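Local coordinates for oxidoreductase, short chain dehydrogenase/reductase family protein (Collinsella aerofaciens ATCC 25986, PDB 5GT9), which catalyses the NADPH-dependent reduction of the 7-oxo group of 7-oxolithocholate to give the bile acid ursodeoxycholate, at residues 16-21 against 39-44. Numbering follows the deposited sequence.
Sequences ATEGVG and GRREEK. With NAP (NADP nicotinamide-adenine-dinucleotide phosphate), chain D.
In the Rossmann fold of this short-chain dehydrogenase, the glycine-rich turn after strand 10-14 meets the loop after strand 34-39 and the first turn of helix 42-56, and Glu18, Arg41 and Lys44 tie the two together beside the 2'-phosphate of NADP, which Arg41 also binds. Arg41 grips Glu18 end-on: NH2 lies 2.9 Å and NH1 3.0 Å from OE1, both coming from one face of the carboxylate, whose plane stands 80° from the guanidinium. The other carboxylate oxygen, OE2, pairs with Lys44 NZ in a second salt bridge, 2.9 Å apart, though as a hydrogen bond it is weak. With its chain bent at chi3 (-71°), Arg41 also turns NE onto phosphate O1X at 2.8 Å, nearly straight at 175°. O1X accepts from Thr17 OG1 and Arg41 N as well, so both segments close on one oxygen. Were Arg41 an alanine, Glu18 OE1 would probably lose both guanidinium donors, and O1X its bond from NE. Arg40 holds O2X through N and NE, and one face of its guanidinium has adenine N7A over it, toward the rim. Thr17 CG2, anti to the backbone N, packs against Lys44 CB at 3.6 Å.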
loop_
_atom_site.group_PDB
_atom_site.type_symbol
_atom_site.label_atom_id
_atom_site.label_comp_id
_atom_site.label_asym_id
_atom_site.label_seq_id
_atom_site.Cartn_x
_atom_site.Cartn_y
_atom_site.Cartn_z
ATOM N N ALA B 16 0.872 13.259 -20.739
ATOM C CA ALA B 16 0.515 14.486 -20.049
ATOM C C ALA B 16 -0.957 14.673 -19.761
ATOM O O ALA B 16 -1.338 15.635 -19.048
ATOM C CB ALA B 16 1.024 15.644 -20.861
ATOM N N THR B 17 -1.817 13.804 -20.311
ATOM C CA THR B 17 -3.220 14.192 -20.545
ATOM C C THR B 17 -4.032 14.296 -19.268
ATOM O O THR B 17 -4.825 15.186 -19.106
ATOM C CB THR B 17 -3.885 13.221 -21.533
ATOM O OG1 THR B 17 -2.996 13.041 -22.657
ATOM C CG2 THR B 17 -5.254 13.773 -22.029
ATOM N N GLU B 18 -3.801 13.351 -18.357
ATOM C CA GLU B 18 -4.626 13.208 -17.181
ATOM C C GLU B 18 -3.694 12.746 -16.063
ATOM O O GLU B 18 -2.473 12.607 -16.238
ATOM C CB GLU B 18 -5.739 12.147 -17.356
ATOM C CG GLU B 18 -6.982 12.640 -18.088
ATOM C CD GLU B 18 -8.102 11.586 -18.255
ATOM O OE1 GLU B 18 -7.836 10.404 -18.597
ATOM O OE2 GLU B 18 -9.285 11.953 -18.050
ATOM N N GLY B 19 -4.282 12.684 -14.878
ATOM C CA GLY B 19 -3.647 12.024 -13.734
ATOM C C GLY B 19 -2.328 12.683 -13.326
ATOM O O GLY B 19 -2.299 13.888 -13.114
ATOM N N VAL B 20 -1.289 11.870 -13.141
ATOM C CA VAL B 20 0.046 12.361 -12.705
ATOM C C VAL B 20 0.639 13.254 -13.770
ATOM O O VAL B 20 1.247 14.303 -13.452
ATOM C CB VAL B 20 0.991 11.153 -12.390
ATOM C CG1 VAL B 20 2.395 11.656 -12.045
ATOM C CG2 VAL B 20 0.500 10.298 -11.239
ATOM N N GLY B 21 0.337 12.988 -15.045
ATOM C CA GLY B 21 0.905 13.768 -16.131
ATOM C C GLY B 21 0.318 15.188 -16.141
ATOM O O GLY B 21 1.050 16.168 -16.269
ATOM N N GLY B 39 1.015 13.254 -25.434
ATOM C CA GLY B 39 0.054 12.210 -25.149
ATOM C C GLY B 39 -0.672 11.778 -26.396
ATOM O O GLY B 39 -0.428 12.280 -27.484
ATOM N N ARG B 40 -1.495 10.752 -26.238
ATOM C CA ARG B 40 -2.243 10.236 -27.368
ATOM C C ARG B 40 -3.548 11.000 -27.669
ATOM O O ARG B 40 -3.946 11.036 -28.843
ATOM C CB ARG B 40 -2.551 8.753 -27.160
ATOM C CG ARG B 40 -1.325 7.867 -27.114
ATOM C CD ARG B 40 -1.631 6.486 -26.524
ATOM N NE ARG B 40 -2.181 6.580 -25.177
ATOM C CZ ARG B 40 -2.605 5.567 -24.418
ATOM N NH1 ARG B 40 -2.555 4.318 -24.857
ATOM N NH2 ARG B 40 -3.106 5.810 -23.229
ATOM N N ARG B 41 -4.250 11.514 -26.641
ATOM C CA ARG B 41 -5.548 12.198 -26.847
ATOM C C ARG B 41 -5.397 13.662 -27.166
ATOM O O ARG B 41 -5.502 14.491 -26.280
ATOM C CB ARG B 41 -6.483 11.994 -25.649
ATOM C CG ARG B 41 -6.926 10.540 -25.519
ATOM C CD ARG B 41 -7.648 10.286 -24.189
ATOM N NE ARG B 41 -6.666 10.349 -23.112
ATOM C CZ ARG B 41 -6.920 10.183 -21.831
ATOM N NH1 ARG B 41 -5.924 10.283 -20.958
ATOM N NH2 ARG B 41 -8.144 9.909 -21.401
ATOM N N GLU B 42 -5.171 13.956 -28.457
ATOM C CA GLU B 42 -4.800 15.312 -28.903
ATOM C C GLU B 42 -5.845 16.368 -28.521
ATOM O O GLU B 42 -5.481 17.439 -28.051
ATOM C CB GLU B 42 -4.511 15.350 -30.406
ATOM C CG GLU B 42 -3.837 16.645 -30.855
ATOM C CD GLU B 42 -3.610 16.767 -32.376
ATOM O OE1 GLU B 42 -3.694 15.773 -33.084
ATOM O OE2 GLU B 42 -3.377 17.900 -32.875
ATOM N N GLU B 43 -7.121 16.070 -28.708
ATOM C CA GLU B 43 -8.183 17.014 -28.339
ATOM C C GLU B 43 -8.167 17.321 -26.844
ATOM O O GLU B 43 -8.162 18.468 -26.444
ATOM C CB GLU B 43 -9.572 16.495 -28.703
ATOM C CG GLU B 43 -10.606 17.596 -28.673
ATOM C CD GLU B 43 -11.931 17.171 -28.058
ATOM O OE1 GLU B 43 -12.930 17.115 -28.811
ATOM O OE2 GLU B 43 -11.980 16.907 -26.824
ATOM N N LYS B 44 -8.084 16.273 -26.025
ATOM C CA LYS B 44 -8.034 16.460 -24.603
ATOM C C LYS B 44 -6.787 17.283 -24.198
ATOM O O LYS B 44 -6.857 18.119 -23.289
ATOM C CB LYS B 44 -8.042 15.069 -23.958
ATOM C CG LYS B 44 -8.673 14.985 -22.623
ATOM C CD LYS B 44 -9.422 13.671 -22.473
ATOM C CE LYS B 44 -10.029 13.552 -21.092
ATOM N NZ LYS B 44 -9.151 14.117 -20.038
HETATM P PA NAP D . -1.752 8.784 -15.749
HETATM O O1A NAP D . -1.217 9.584 -14.588
HETATM O O2A NAP D . -3.109 9.150 -16.270
HETATM O O5B NAP D . -0.746 8.919 -16.997
HETATM C C5B NAP D . -0.592 10.176 -17.620
HETATM C C4B NAP D . -0.885 10.095 -19.114
HETATM O O4B NAP D . 0.129 9.455 -19.860
HETATM C C3B NAP D . -2.155 9.342 -19.414
HETATM O O3B NAP D . -3.278 10.126 -19.080
HETATM C C2B NAP D . -1.982 9.008 -20.872
HETATM O O2B NAP D . -2.832 9.898 -21.648
HETATM C C1B NAP D . -0.470 9.167 -21.089
HETATM N N9A NAP D . -0.031 7.963 -21.762
HETATM C C8A NAP D . -0.250 6.650 -21.397
HETATM N N7A NAP D . 0.253 5.840 -22.327
HETATM C C5A NAP D . 0.804 6.578 -23.285
HETATM C C6A NAP D . 1.412 6.325 -24.549
HETATM N N6A NAP D . 1.654 5.039 -24.999
HETATM N N1A NAP D . 1.856 7.387 -25.211
HETATM C C2A NAP D . 1.673 8.674 -24.806
HETATM N N3A NAP D . 1.092 8.972 -23.669
HETATM C C4A NAP D . 0.634 7.979 -22.892
HETATM O O3 NAP D . -1.659 7.172 -15.701
HETATM P PN NAP D . -1.239 6.166 -14.532
HETATM O O1N NAP D . -1.572 4.756 -15.038
HETATM O O2N NAP D . -1.829 6.714 -13.250
HETATM O O5D NAP D . 0.364 6.219 -14.594
HETATM C C5D NAP D . 1.072 7.431 -14.319
HETATM C C4D NAP D . 2.422 7.027 -13.712
HETATM O O4D NAP D . 2.241 6.752 -12.315
HETATM C C3D NAP D . 3.049 5.794 -14.326
HETATM O O3D NAP D . 4.435 5.986 -14.530
HETATM C C2D NAP D . 2.768 4.699 -13.329
HETATM O O2D NAP D . 3.666 3.598 -13.378
HETATM C C1D NAP D . 2.770 5.465 -12.000
HETATM N N1N NAP D . 1.946 4.758 -10.995
HETATM C C2N NAP D . 0.622 5.056 -10.906
HETATM C C3N NAP D . -0.179 4.380 -10.005
HETATM C C7N NAP D . -1.625 4.685 -9.838
HETATM O O7N NAP D . -2.139 4.195 -8.855
HETATM N N7N NAP D . -2.295 5.558 -10.657
HETATM C C4N NAP D . 0.403 3.442 -9.168
HETATM C C5N NAP D . 1.767 3.206 -9.216
HETATM C C6N NAP D . 2.521 3.860 -10.198
HETATM P P2B NAP D . -3.215 9.534 -23.207
HETATM O O1X NAP D . -3.965 10.758 -23.749
HETATM O O2X NAP D . -2.031 9.258 -23.993
HETATM O O3X NAP D . -4.207 8.386 -23.070
#